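Local coordinates for chorismate mutase (Corynebacterium glutamicum, PDB 5HUB), which probably catalyses the pericyclic rearrangement of chorismate to prephenate in the shikimate pathway, as an all-helical type II chorismate mutase working as a dimer, at residues Val32-Gln40 against Ala78-Arg86. Residues are numbered along the deposited sequence; the frame is centred on the assembly and turned at random. Where two conformers were deposited one is given.
Sequences VKRRTKISQ and AGILLRMGR
L81 touches segment 32-40 through CB and both methyl groups. CD2 lies 4.0 Å from CG2 of V32, the two side chains lying roughly perpendicular, while CB sits over one face of the R35 guanidinium, near the outer part of the group, and CD1 runs beside NE. R35 reaches this position because its CG is anti to the backbone N (chi1 -168°) and the chain stays extended to NE, which forms a salt bridge with D25 of the second subunit. A water bridges the two segments at this level: it accepts from R35 NH2 at 3.0 Å and donates to T36 OG1 and, at 2.8 Å, to the L81 carbonyl O. T36 OG1 in turn donates to V32 O. That oxygen also takes the helical N-H of T36, from the opposite face of its carbonyl plane. In this AroQ-type fold of three helices, the contact closes the short C-terminal helix 74-84 onto the long helix 11-42, the axes of segments 32-40 and 78-84 crossing at -45°, and L81 also touches F66 of helix 49-70. M84 follows, its chain bent about the CG-SD bond so that CE lies 3.8 Å from V32 CG1 and also touches T36 OG1. The M84 carbonyl O faces T36 CG2 at 3.4 Å, with Q40 NE2 3.2 Å away. At G85 the backbones come nearest, CA to CA 4.7 Å from T36, and S39 OG donates to G85 O at 2.8 Å, approaching well off the C=O direction (112°). The CB of R86 points away from 32-40, and its guanidinium forms a salt bridge with E59 of helix 49-70.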
loop_
_atom_site.group_PDB
_atom_site.type_symbol
_atom_site.label_atom_id
_atom_site.label_comp_id
_atom_site.label_asym_id
_atom_site.label_seq_id
_atom_site.Cartn_x
_atom_site.Cartn_y
_atom_site.Cartn_z
ATOM N N VAL A 32 -2.239 6.254 1.491
ATOM C CA VAL A 32 -3.092 5.398 2.259
ATOM C C VAL A 32 -3.864 6.128 3.347
ATOM O O VAL A 32 -5.111 5.901 3.490
ATOM C CB VAL A 32 -2.233 4.228 2.870
ATOM C CG1 VAL A 32 -3.052 3.458 3.880
ATOM C CG2 VAL A 32 -1.688 3.377 1.752
ATOM N N LYS A 33 -3.257 7.067 4.043
ATOM C CA LYS A 33 -3.956 7.840 5.043
ATOM C C LYS A 33 -5.085 8.685 4.370
ATOM O O LYS A 33 -6.221 8.762 4.898
ATOM C CB LYS A 33 -2.995 8.732 5.790
ATOM C CG LYS A 33 -2.050 7.968 6.690
ATOM C CD LYS A 33 -1.105 8.963 7.395
ATOM C CE LYS A 33 0.058 8.324 8.056
ATOM N NZ LYS A 33 0.837 9.325 8.826
ATOM N N ARG A 34 -4.749 9.355 3.283
ATOM C CA ARG A 34 -5.741 10.194 2.581
ATOM C C ARG A 34 -6.886 9.326 2.087
ATOM O O ARG A 34 -8.091 9.708 2.265
ATOM C CB ARG A 34 -5.098 10.911 1.413
ATOM C CG ARG A 34 -4.342 12.185 1.761
ATOM C CD ARG A 34 -3.834 12.928 0.538
ATOM N NE ARG A 34 -2.617 12.334 0.030
ATOM C CZ ARG A 34 -2.399 12.072 -1.250
ATOM N NH1 ARG A 34 -3.306 12.384 -2.149
ATOM N NH2 ARG A 34 -1.278 11.505 -1.621
ATOM N N ARG A 35 -6.624 8.210 1.453
ATOM C CA ARG A 35 -7.673 7.276 0.948
ATOM C C ARG A 35 -8.536 6.824 2.077
ATOM O O ARG A 35 -9.803 6.819 1.892
ATOM C CB ARG A 35 -6.928 6.045 0.346
ATOM C CG ARG A 35 -7.881 5.158 -0.452
ATOM C CD ARG A 35 -7.367 3.743 -0.440
ATOM N NE ARG A 35 -8.060 2.945 -1.418
ATOM C CZ ARG A 35 -9.270 2.421 -1.243
ATOM N NH1 ARG A 35 -9.851 1.798 -2.268
ATOM N NH2 ARG A 35 -9.880 2.528 -0.077
ATOM N N THR A 36 -7.983 6.514 3.232
ATOM C CA THR A 36 -8.747 5.935 4.315
ATOM C C THR A 36 -9.621 7.010 4.930
ATOM O O THR A 36 -10.796 6.764 5.170
ATOM C CB THR A 36 -7.782 5.327 5.311
ATOM O OG1 THR A 36 -7.071 4.248 4.660
ATOM C CG2 THR A 36 -8.472 4.848 6.536
ATOM N N LYS A 37 -9.146 8.228 5.068
ATOM C CA LYS A 37 -9.931 9.334 5.592
ATOM C C LYS A 37 -11.156 9.577 4.671
ATOM O O LYS A 37 -12.278 9.757 5.156
ATOM C CB LYS A 37 -9.079 10.592 5.690
ATOM C CG LYS A 37 -9.783 11.726 6.407
ATOM C CD LYS A 37 -8.825 12.852 6.736
ATOM C CE LYS A 37 -8.718 13.793 5.567
ATOM N NZ LYS A 37 -8.165 15.122 5.958
ATOM N N ILE A 38 -10.935 9.631 3.373
ATOM C CA ILE A 38 -12.055 9.841 2.423
ATOM C C ILE A 38 -13.002 8.673 2.513
ATOM O O ILE A 38 -14.257 8.891 2.566
ATOM C CB ILE A 38 -11.553 9.969 1.000
ATOM C CG1 ILE A 38 -10.776 11.239 0.841
ATOM C CG2 ILE A 38 -12.749 9.995 0.013
ATOM C CD1 ILE A 38 -9.963 11.351 -0.412
ATOM N N SER A 39 -12.550 7.458 2.472
ATOM C CA SER A 39 -13.394 6.314 2.536
ATOM C C SER A 39 -14.249 6.305 3.771
ATOM O O SER A 39 -15.478 6.084 3.668
ATOM C CB SER A 39 -12.576 5.038 2.392
ATOM O OG SER A 39 -13.469 3.945 2.282
ATOM N N GLN A 40 -13.668 6.609 4.920
ATOM C CA GLN A 40 -14.437 6.566 6.149
ATOM C C GLN A 40 -15.498 7.661 6.161
ATOM O O GLN A 40 -16.549 7.508 6.771
ATOM C CB GLN A 40 -13.534 6.677 7.371
ATOM C CG GLN A 40 -12.593 5.497 7.549
ATOM C CD GLN A 40 -11.737 5.581 8.770
ATOM O OE1 GLN A 40 -11.285 6.655 9.150
ATOM N NE2 GLN A 40 -11.455 4.434 9.378
ATOM N N ALA A 78 -5.231 -4.719 -1.659
ATOM C CA ALA A 78 -6.580 -4.193 -1.782
ATOM C C ALA A 78 -7.425 -4.476 -0.506
ATOM O O ALA A 78 -8.139 -3.602 -0.025
ATOM C CB ALA A 78 -7.283 -4.788 -3.023
ATOM N N GLY A 79 -7.286 -5.695 0.036
ATOM C CA GLY A 79 -7.984 -6.105 1.249
ATOM C C GLY A 79 -7.681 -5.252 2.463
ATOM O O GLY A 79 -8.539 -4.847 3.210
ATOM N N ILE A 80 -6.400 -4.893 2.618
ATOM C CA ILE A 80 -6.038 -3.944 3.637
ATOM C C ILE A 80 -6.752 -2.603 3.479
ATOM O O ILE A 80 -7.288 -2.044 4.441
ATOM C CB ILE A 80 -4.479 -3.736 3.673
ATOM C CG1 ILE A 80 -3.837 -4.994 4.221
ATOM C CG2 ILE A 80 -4.128 -2.581 4.592
ATOM C CD1 ILE A 80 -2.294 -4.993 4.065
ATOM N N LEU A 81 -6.695 -2.062 2.283
ATOM C CA LEU A 81 -7.239 -0.740 2.032
ATOM C C LEU A 81 -8.770 -0.761 2.273
ATOM O O LEU A 81 -9.337 0.157 2.820
ATOM C CB LEU A 81 -6.912 -0.297 0.633
ATOM C CG LEU A 81 -5.435 -0.118 0.334
ATOM C CD1 LEU A 81 -5.225 0.279 -1.115
ATOM C CD2 LEU A 81 -4.784 0.836 1.303
ATOM N N LEU A 82 -9.440 -1.824 1.799
ATOM C CA LEU A 82 -10.885 -1.976 2.013
ATOM C C LEU A 82 -11.215 -2.087 3.471
ATOM O O LEU A 82 -12.186 -1.439 3.922
ATOM C CB LEU A 82 -11.405 -3.161 1.222
ATOM C CG LEU A 82 -11.343 -3.005 -0.297
ATOM C CD1 LEU A 82 -11.817 -4.289 -0.974
ATOM C CD2 LEU A 82 -12.213 -1.817 -0.775
ATOM N N ARG A 83 -10.489 -2.889 4.243
ATOM C CA ARG A 83 -10.720 -2.945 5.712
ATOM C C ARG A 83 -10.517 -1.605 6.392
ATOM O O ARG A 83 -11.353 -1.147 7.164
ATOM C CB ARG A 83 -9.843 -3.975 6.412
ATOM C CG ARG A 83 -10.167 -5.430 6.151
ATOM C CD ARG A 83 -9.454 -6.340 7.168
ATOM N NE ARG A 83 -8.000 -6.339 7.072
ATOM C CZ ARG A 83 -7.283 -7.042 6.182
ATOM N NH1 ARG A 83 -5.999 -6.923 6.203
ATOM N NH2 ARG A 83 -7.842 -7.807 5.229
ATOM N N MET A 84 -9.433 -0.933 6.058
ATOM C CA MET A 84 -9.191 0.378 6.619
ATOM C C MET A 84 -10.284 1.409 6.318
ATOM O O MET A 84 -10.602 2.274 7.158
ATOM C CB MET A 84 -7.876 0.909 6.106
ATOM C CG MET A 84 -6.650 0.195 6.672
ATOM S SD MET A 84 -5.087 0.821 6.038
ATOM C CE MET A 84 -5.015 2.344 6.957
ATOM N N GLY A 85 -10.845 1.313 5.116
ATOM C CA GLY A 85 -11.798 2.311 4.623
ATOM C C GLY A 85 -13.182 2.159 5.182
ATOM O O GLY A 85 -14.020 2.971 4.822
ATOM N N ARG A 86 -13.453 1.144 6.008
ATOM C CA ARG A 86 -14.768 1.020 6.672
ATOM C C ARG A 86 -14.745 1.791 7.979
ATOM O O ARG A 86 -13.953 1.483 8.881
ATOM C CB ARG A 86 -15.054 -0.452 6.920
ATOM C CG ARG A 86 -15.171 -1.222 5.608
ATOM C CD ARG A 86 -15.910 -2.550 5.653
ATOM N NE ARG A 86 -15.766 -3.199 4.332
ATOM C CZ ARG A 86 -14.875 -4.141 3.998
ATOM N NH1 ARG A 86 -13.968 -4.606 4.884
ATOM N NH2 ARG A 86 -14.816 -4.570 2.749
HETATM O O HOH W 1 -8.655 2.841 2.676
#